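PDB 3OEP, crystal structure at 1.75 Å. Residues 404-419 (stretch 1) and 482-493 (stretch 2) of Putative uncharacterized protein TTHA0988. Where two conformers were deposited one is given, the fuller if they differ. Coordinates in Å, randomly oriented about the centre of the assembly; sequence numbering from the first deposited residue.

Stretch 1 404-419: AFRALCSGPFRVARAD
Stretch 2 (482-493) QARPGVEIHFTS

The antiparallel ladder joining these stretches runs directly into a tight turn: after two strand bonds and a third from Val-415 N to Val-487 O (3.0 Å), the last goes from Gly-486 N, inside the type II turn Arg-484 to Val-487, to Val-415 O (2.8 Å, 165°). Gly-486 suits that corner because its phi/psi of 99/-16 would jam a CB against the preceding carbonyl. Pro-485, at -51/134, supplies the preceding turn position.

The strand beginning at Phe-413 and strand 488-492 make an angle of 136° between their N-to-C directions. Phe-413 pairs with Ile-489 (CA to CA 4.9 Å) through Phe-413 N to Ile-489 O (2.9 Å) and Ile-489 N to Phe-413 O (2.8 Å); Arg-414 faces Glu-488 in the non-hydrogen-bonded pair (CA to CA 4.6 Å).

Phe-413 (m, chi2 76°) and Ile-489 (m, m) share the buried face. The edge of Phe-491 (m, chi2 -67°) meets the Phe-413 face, centroids 5.6 Å apart, planes at 67°; Leu-408 CD2 lies 4.0 Å from Phe-491 CE2. Val-415 (t) points toward stretch 2, its CG2 4.0 Å from Ile-489 CG1. Beyond the corner at 416, Ala-418 and Ala-483 both point toward the other stretch, Ala-418 CB to Ala-483 CB 3.8 Å.

Water bridges Arg-414 NH2 and Glu-488 OE2, 2.8 Å from each. A second water accepts from Phe-491 N (water O to N 2.9 Å), its O lying 2.8 Å from Leu-408 O and 2.7 Å from Gly-411 O.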

ATOM      1  N   ALA A 404      12.368 -12.277 -19.928  1.00 16.90           N
ATOM      2  CA  ALA A 404      11.144 -11.787 -19.302  1.00 16.34           C
ATOM      3  C   ALA A 404      10.653 -10.537 -20.024  1.00 17.25           C
ATOM      4  O   ALA A 404       9.474 -10.419 -20.329  1.00 16.50           O
ATOM      5  CB  ALA A 404      11.374 -11.497 -17.820  1.00 17.04           C
ATOM      6  N   PHE A 405      11.564  -9.608 -20.307  1.00 17.06           N
ATOM      7  CA  PHE A 405      11.205  -8.373 -21.005  1.00 17.56           C
ATOM      8  C   PHE A 405      10.650  -8.693 -22.396  1.00 18.39           C
ATOM      9  O   PHE A 405       9.644  -8.123 -22.828  1.00 20.06           O
ATOM     10  CB  PHE A 405      12.429  -7.447 -21.101  1.00 17.88           C
ATOM     11  CG  PHE A 405      12.090  -6.012 -21.394  1.00 18.13           C
ATOM     12  CD1 PHE A 405      12.121  -5.530 -22.698  1.00 21.60           C
ATOM     13  CD2 PHE A 405      11.767  -5.137 -20.364  1.00 18.91           C
ATOM     14  CE1 PHE A 405      11.810  -4.204 -22.974  1.00 19.91           C
ATOM     15  CE2 PHE A 405      11.460  -3.805 -20.629  1.00 19.96           C
ATOM     16  CZ  PHE A 405      11.483  -3.339 -21.938  1.00 19.22           C
ATOM     17  N   ARG A 406      11.297  -9.635 -23.075  1.00 18.62           N
ATOM     18  CA  ARG A 406      10.885 -10.076 -24.397  1.00 19.67           C
ATOM     19  C   ARG A 406       9.482 -10.686 -24.353  1.00 19.79           C
ATOM     20  O   ARG A 406       8.631 -10.351 -25.175  1.00 20.14           O
ATOM     21  CB  ARG A 406      11.891 -11.094 -24.934  1.00 22.10           C
ATOM     22  CG  ARG A 406      11.723 -11.441 -26.388  1.00 24.43           C
ATOM     23  CD  ARG A 406      12.838 -12.368 -26.833  1.00 27.98           C
ATOM     24  NE  ARG A 406      12.573 -12.922 -28.157  1.00 32.54           N
ATOM     25  CZ  ARG A 406      12.776 -12.291 -29.313  1.00 35.02           C
ATOM     26  NH1 ARG A 406      12.477 -12.909 -30.449  1.00 33.33           N
ATOM     27  NH2 ARG A 406      13.272 -11.054 -29.351  1.00 29.57           N
ATOM     28  N   ALA A 407       9.250 -11.561 -23.377  1.00 19.06           N
ATOM     29  CA  ALA A 407       7.934 -12.206 -23.189  1.00 18.20           C
ATOM     30  C   ALA A 407       6.822 -11.191 -22.939  1.00 17.82           C
ATOM     31  O   ALA A 407       5.720 -11.301 -23.493  1.00 17.49           O
ATOM     32  CB  ALA A 407       7.995 -13.192 -22.034  1.00 18.74           C
ATOM     33  N   LEU A 408       7.112 -10.197 -22.103  1.00 15.86           N
ATOM     34  CA  LEU A 408       6.136  -9.158 -21.784  1.00 16.46           C
ATOM     35  C   LEU A 408       5.736  -8.349 -23.019  1.00 18.90           C
ATOM     36  O   LEU A 408       4.588  -7.947 -23.146  1.00 18.64           O
ATOM     37  CB  LEU A 408       6.670  -8.231 -20.684  1.00 14.82           C
ATOM     38  CG  LEU A 408       6.644  -8.837 -19.285  1.00 13.75           C
ATOM     39  CD1 LEU A 408       7.571  -8.089 -18.338  1.00 17.59           C
ATOM     40  CD2 LEU A 408       5.215  -8.863 -18.740  1.00 14.76           C
ATOM     41  N   CYS A 409       6.679  -8.135 -23.937  1.00 19.86           N
ATOM     42  CA  CYS A 409       6.399  -7.391 -25.166  1.00 22.57           C
ATOM     43  C   CYS A 409       5.930  -8.267 -26.338  1.00 23.53           C
ATOM     44  O   CYS A 409       5.666  -7.746 -27.422  1.00 27.61           O
ATOM     45  CB  CYS A 409       7.642  -6.602 -25.588  1.00 21.65           C
ATOM     46  SG  CYS A 409       8.148  -5.335 -24.404  1.00 24.95           S
ATOM     47  N   SER A 410       5.806  -9.578 -26.126  1.00 23.60           N
ATOM     48  CA  SER A 410       5.649 -10.534 -27.237  1.00 24.70           C
ATOM     49  C   SER A 410       4.242 -10.627 -27.828  1.00 27.51           C
ATOM     50  O   SER A 410       4.075 -11.044 -28.978  1.00 30.07           O
ATOM     51  CB  SER A 410       6.116 -11.932 -26.812  1.00 24.77           C
ATOM     52  OG  SER A 410       5.215 -12.542 -25.903  1.00 24.00           O
ATOM     53  N   GLY A 411       3.239 -10.252 -27.042  1.00 25.69           N
ATOM     54  CA  GLY A 411       1.850 -10.302 -27.473  1.00 26.55           C
ATOM     55  C   GLY A 411       0.959  -9.671 -26.421  1.00 25.31           C
ATOM     56  O   GLY A 411       1.441  -9.281 -25.359  1.00 22.51           O
ATOM     57  N   PRO A 412      -0.350  -9.578 -26.702  1.00 24.70           N
ATOM     58  CA  PRO A 412      -1.258  -8.916 -25.773  1.00 25.06           C
ATOM     59  C   PRO A 412      -1.502  -9.692 -24.477  1.00 23.07           C
ATOM     60  O   PRO A 412      -1.547 -10.931 -24.471  1.00 24.36           O
ATOM     61  CB  PRO A 412      -2.559  -8.794 -26.573  1.00 27.52           C
ATOM     62  CG  PRO A 412      -2.485  -9.864 -27.591  1.00 27.81           C
ATOM     63  CD  PRO A 412      -1.036 -10.017 -27.930  1.00 27.70           C
ATOM     64  N   PHE A 413      -1.648  -8.939 -23.393  1.00 19.57           N
ATOM     65  CA  PHE A 413      -2.135  -9.456 -22.132  1.00 18.05           C
ATOM     66  C   PHE A 413      -3.560  -8.951 -21.940  1.00 19.28           C
ATOM     67  O   PHE A 413      -4.026  -8.068 -22.668  1.00 20.31           O
ATOM     68  CB  PHE A 413      -1.237  -9.002 -20.981  1.00 18.30           C
ATOM     69  CG  PHE A 413       0.092  -9.698 -20.948  1.00 16.88           C
ATOM     70  CD1 PHE A 413       1.099  -9.350 -21.841  1.00 18.17           C
ATOM     71  CD2 PHE A 413       0.327 -10.717 -20.043  1.00 17.55           C
ATOM     72  CE1 PHE A 413       2.327 -10.007 -21.815  1.00 17.94           C
ATOM     73  CE2 PHE A 413       1.549 -11.378 -20.015  1.00 19.62           C
ATOM     74  CZ  PHE A 413       2.549 -11.022 -20.906  1.00 17.64           C
ATOM     75  N   ARG A 414      -4.249  -9.531 -20.969  1.00 18.57           N
ATOM     76  CA  ARG A 414      -5.625  -9.182 -20.665  1.00 19.23           C
ATOM     77  C   ARG A 414      -5.754  -9.056 -19.151  1.00 17.65           C
ATOM     78  O   ARG A 414      -5.204  -9.873 -18.415  1.00 19.03           O
ATOM     79  CB  ARG A 414      -6.553 -10.282 -21.193  1.00 20.83           C
ATOM     80  CG  ARG A 414      -8.025  -9.933 -21.202  1.00 25.86           C
ATOM     81  CD  ARG A 414      -8.829 -10.996 -21.954  1.00 23.99           C
ATOM     82  NE  ARG A 414      -8.890 -12.269 -21.227  1.00 23.78           N
ATOM     83  CZ  ARG A 414      -8.203 -13.374 -21.521  1.00 24.28           C
ATOM     84  NH1 ARG A 414      -8.363 -14.453 -20.768  1.00 23.84           N
ATOM     85  NH2 ARG A 414      -7.365 -13.425 -22.553  1.00 28.45           N
ATOM     86  N   VAL A 415      -6.472  -8.038 -18.682  1.00 16.93           N
ATOM     87  CA  VAL A 415      -6.650  -7.839 -17.245  1.00 15.04           C
ATOM     88  C   VAL A 415      -7.594  -8.914 -16.697  1.00 15.87           C
ATOM     89  O   VAL A 415      -8.691  -9.096 -17.209  1.00 15.35           O
ATOM     90  CB  VAL A 415      -7.240  -6.453 -16.930  1.00 14.00           C
ATOM     91  CG1 VAL A 415      -7.561  -6.321 -15.434  1.00 13.35           C
ATOM     92  CG2 VAL A 415      -6.281  -5.345 -17.371  1.00 15.79           C
ATOM     93  N   ALA A 416      -7.149  -9.636 -15.673  1.00 14.34           N
ATOM     94  CA  ALA A 416      -7.983 -10.632 -14.997  1.00 17.69           C
ATOM     95  C   ALA A 416      -8.733 -10.003 -13.829  1.00 19.15           C
ATOM     96  O   ALA A 416      -9.927 -10.247 -13.635  1.00 18.98           O
ATOM     97  CB  ALA A 416      -7.130 -11.789 -14.508  1.00 18.15           C
ATOM     98  N   ARG A 417      -8.008  -9.201 -13.051  1.00 18.15           N
ATOM     99  CA  ARG A 417      -8.538  -8.522 -11.877  1.00 19.69           C
ATOM    100  C   ARG A 417      -7.748  -7.237 -11.672  1.00 18.37           C
ATOM    101  O   ARG A 417      -6.559  -7.178 -11.992  1.00 18.06           O
ATOM    102  CB  ARG A 417      -8.412  -9.418 -10.642  1.00 22.28           C
ATOM    103  N   ALA A 418      -8.413  -6.207 -11.155  1.00 17.62           N
ATOM    104  CA  ALA A 418      -7.776  -4.910 -10.944  1.00 17.09           C
ATOM    105  C   ALA A 418      -8.337  -4.243  -9.704  1.00 18.35           C
ATOM    106  O   ALA A 418      -9.554  -4.110  -9.563  1.00 19.69           O
ATOM    107  CB  ALA A 418      -7.987  -4.008 -12.144  1.00 17.68           C
ATOM    108  N   ASP A 419      -7.449  -3.806  -8.819  1.00 16.29           N
ATOM    109  CA  ASP A 419      -7.862  -3.005  -7.676  1.00 16.48           C
ATOM    110  C   ASP A 419      -6.743  -2.034  -7.309  1.00 13.46           C
ATOM    111  O   ASP A 419      -5.843  -1.801  -8.121  1.00 12.49           O
ATOM    112  CB  ASP A 419      -8.309  -3.907  -6.515  1.00 18.43           C
ATOM    113  CG  ASP A 419      -7.210  -4.814  -5.989  1.00 22.91           C
ATOM    114  OD1 ASP A 419      -6.011  -4.586  -6.259  1.00 18.98           O
ATOM    115  OD2 ASP A 419      -7.564  -5.770  -5.266  1.00 26.95           O
ATOM    116  N   GLN A 482      -7.558   2.868 -14.030  1.00 14.20           N
ATOM    117  CA  GLN A 482      -8.838   2.712 -14.715  1.00 13.96           C
ATOM    118  C   GLN A 482      -8.994   1.314 -15.318  1.00 14.38           C
ATOM    119  O   GLN A 482      -9.890   1.083 -16.133  1.00 16.12           O
ATOM    120  CB  GLN A 482      -8.957   3.770 -15.810  1.00 15.14           C
ATOM    121  CG  GLN A 482      -8.973   5.201 -15.270  1.00 15.61           C
ATOM    122  CD  GLN A 482     -10.192   5.494 -14.419  1.00 16.02           C
ATOM    123  OE1 GLN A 482     -11.204   4.786 -14.490  1.00 15.76           O
ATOM    124  NE2 GLN A 482     -10.119   6.561 -13.627  1.00 14.25           N
ATOM    125  N   ALA A 483      -8.142   0.384 -14.890  1.00 14.17           N
ATOM    126  CA  ALA A 483      -8.177  -0.984 -15.402  1.00 15.61           C
ATOM    127  C   ALA A 483      -9.416  -1.720 -14.896  1.00 16.14           C
ATOM    128  O   ALA A 483      -9.881  -1.483 -13.775  1.00 16.94           O
ATOM    129  CB  ALA A 483      -6.917  -1.737 -14.986  1.00 15.64           C
ATOM    130  N   ARG A 484      -9.952  -2.589 -15.745  1.00 15.45           N
ATOM    131  CA  ARG A 484     -11.020  -3.503 -15.368  1.00 16.18           C
ATOM    132  C   ARG A 484     -10.826  -4.819 -16.117  1.00 15.12           C
ATOM    133  O   ARG A 484     -10.130  -4.852 -17.133  1.00 13.97           O
ATOM    134  CB  ARG A 484     -12.384  -2.888 -15.677  1.00 18.96           C
ATOM    135  CG  ARG A 484     -12.552  -2.371 -17.087  1.00 20.46           C
ATOM    136  CD  ARG A 484     -13.847  -1.558 -17.217  1.00 28.26           C
ATOM    137  NE  ARG A 484     -15.043  -2.376 -17.002  1.00 26.27           N
ATOM    138  CZ  ARG A 484     -16.269  -1.900 -16.783  1.00 30.90           C
ATOM    139  NH1 ARG A 484     -16.495  -0.586 -16.724  1.00 30.56           N
ATOM    140  NH2 ARG A 484     -17.283  -2.747 -16.612  1.00 30.90           N
ATOM    141  N   PRO A 485     -11.425  -5.915 -15.612  1.00 15.91           N
ATOM    142  CA  PRO A 485     -11.285  -7.208 -16.279  1.00 16.50           C
ATOM    143  C   PRO A 485     -11.620  -7.152 -17.765  1.00 15.47           C
ATOM    144  O   PRO A 485     -12.627  -6.550 -18.144  1.00 18.26           O
ATOM    145  CB  PRO A 485     -12.294  -8.092 -15.536  1.00 16.24           C
ATOM    146  CG  PRO A 485     -12.352  -7.515 -14.182  1.00 17.88           C
ATOM    147  CD  PRO A 485     -12.236  -6.024 -14.385  1.00 18.05           C
ATOM    148  N   GLY A 486     -10.765  -7.750 -18.593  1.00 16.36           N
ATOM    149  CA  GLY A 486     -11.011  -7.831 -20.032  1.00 16.28           C
ATOM    150  C   GLY A 486     -10.291  -6.794 -20.872  1.00 15.90           C
ATOM    151  O   GLY A 486     -10.190  -6.954 -22.093  1.00 17.75           O
ATOM    152  N   VAL A 487      -9.790  -5.739 -20.236  1.00 15.71           N
ATOM    153  CA  VAL A 487      -9.016  -4.723 -20.957  1.00 16.36           C
ATOM    154  C   VAL A 487      -7.739  -5.345 -21.511  1.00 16.27           C
ATOM    155  O   VAL A 487      -7.019  -6.063 -20.805  1.00 16.08           O
ATOM    156  CB  VAL A 487      -8.691  -3.498 -20.076  1.00 15.19           C
ATOM    157  CG1 VAL A 487      -7.735  -2.534 -20.817  1.00 17.12           C
ATOM    158  CG2 VAL A 487      -9.989  -2.775 -19.677  1.00 16.54           C
ATOM    159  N   GLU A 488      -7.472  -5.074 -22.786  1.00 16.92           N
ATOM    160  CA  GLU A 488      -6.282  -5.586 -23.444  1.00 19.02           C
ATOM    161  C   GLU A 488      -5.103  -4.669 -23.146  1.00 18.55           C
ATOM    162  O   GLU A 488      -5.237  -3.438 -23.181  1.00 18.28           O
ATOM    163  CB  GLU A 488      -6.514  -5.710 -24.950  1.00 21.42           C
ATOM    164  CG  GLU A 488      -7.542  -6.777 -25.322  1.00 27.70           C
ATOM    165  CD  GLU A 488      -6.970  -8.191 -25.332  1.00 34.12           C
ATOM    166  OE1 GLU A 488      -5.916  -8.405 -25.969  1.00 38.89           O
ATOM    167  OE2 GLU A 488      -7.586  -9.097 -24.727  1.00 36.91           O
ATOM    168  N   ILE A 489      -3.962  -5.288 -22.845  1.00 18.50           N
ATOM    169  CA  ILE A 489      -2.735  -4.581 -22.485  0.50 18.21           C
ATOM    170  C   ILE A 489      -1.631  -4.921 -23.485  1.00 18.65           C
ATOM    171  O   ILE A 489      -1.385  -6.092 -23.762  1.00 19.21           O
ATOM    172  CB  ILE A 489      -2.253  -4.977 -21.071  0.50 17.05           C
ATOM    173  CG1 ILE A 489      -3.367  -4.785 -20.033  0.50 19.86           C
ATOM    174  CG2 ILE A 489      -1.017  -4.167 -20.678  0.50 19.40           C
ATOM    175  CD1 ILE A 489      -3.876  -3.359 -19.932  0.50 15.73           C
ATOM    176  N   HIS A 490      -0.977  -3.892 -24.016  1.00 18.96           N
ATOM    177  CA  HIS A 490       0.149  -4.044 -24.925  1.00 20.62           C
ATOM    178  C   HIS A 490       1.347  -3.352 -24.283  1.00 20.72           C
ATOM    179  O   HIS A 490       1.326  -2.134 -24.081  1.00 20.51           O
ATOM    180  CB  HIS A 490      -0.168  -3.391 -26.273  1.00 23.86           C
ATOM    181  CG  HIS A 490      -1.420  -3.904 -26.914  1.00 30.12           C
ATOM    182  ND1 HIS A 490      -1.431  -4.999 -27.750  1.00 37.07           N
ATOM    183  CD2 HIS A 490      -2.701  -3.471 -26.845  1.00 35.37           C
ATOM    184  CE1 HIS A 490      -2.665  -5.221 -28.166  1.00 35.96           C
ATOM    185  NE2 HIS A 490      -3.455  -4.307 -27.631  1.00 36.77           N
ATOM    186  N   PHE A 491       2.370  -4.127 -23.939  1.00 19.05           N
ATOM    187  CA  PHE A 491       3.591  -3.579 -23.367  1.00 19.11           C
ATOM    188  C   PHE A 491       4.557  -3.224 -24.487  1.00 20.49           C
ATOM    189  O   PHE A 491       4.699  -3.987 -25.453  1.00 21.01           O
ATOM    190  CB  PHE A 491       4.260  -4.580 -22.430  1.00 18.17           C
ATOM    191  CG  PHE A 491       3.513  -4.817 -21.142  1.00 17.27           C
ATOM    192  CD1 PHE A 491       3.393  -3.804 -20.204  1.00 19.56           C
ATOM    193  CD2 PHE A 491       2.970  -6.064 -20.854  1.00 18.78           C
ATOM    194  CE1 PHE A 491       2.731  -4.023 -19.008  1.00 18.45           C
ATOM    195  CE2 PHE A 491       2.304  -6.291 -19.659  1.00 16.03           C
ATOM    196  CZ  PHE A 491       2.189  -5.272 -18.734  1.00 18.59           C
ATOM    197  N   THR A 492       5.212  -2.071 -24.340  1.00 20.90           N
ATOM    198  CA  THR A 492       6.179  -1.595 -25.328  0.50 22.77           C
ATOM    199  C   THR A 492       7.397  -0.989 -24.640  1.00 22.83           C
ATOM    200  O   THR A 492       7.345  -0.621 -23.476  1.00 21.24           O
ATOM    201  CB  THR A 492       5.565  -0.543 -26.274  0.50 24.05           C
ATOM    202  OG1 THR A 492       6.560  -0.103 -27.208  0.50 25.94           O
ATOM    203  CG2 THR A 492       5.037   0.660 -25.493  0.50 24.91           C
ATOM    204  N   SER A 493       8.508  -0.907 -25.368  1.00 24.63           N
ATOM    205  CA  SER A 493       9.729  -0.312 -24.817  1.00 26.78           C
ATOM    206  C   SER A 493       9.728   1.208 -24.971  1.00 29.26           C
ATOM    207  O   SER A 493       8.871   1.771 -25.651  1.00 33.22           O
ATOM    208  CB  SER A 493      10.956  -0.894 -25.509  1.00 28.82           C
ATOM    209  OG  SER A 493      10.804  -0.822 -26.913  1.00 28.82           O
TER
HETATM  210  O   HOH W   1       2.602  -6.868 -24.816  1.00 18.70           O
HETATM  211  O   HOH W   2       3.077  -5.981 -27.388  1.00 39.95           O
HETATM  212  O   HOH W   3       5.700  -4.656 -27.808  1.00 42.20           O
HETATM  213  O   HOH W   4      -6.606 -11.697 -24.634  1.00 32.21           O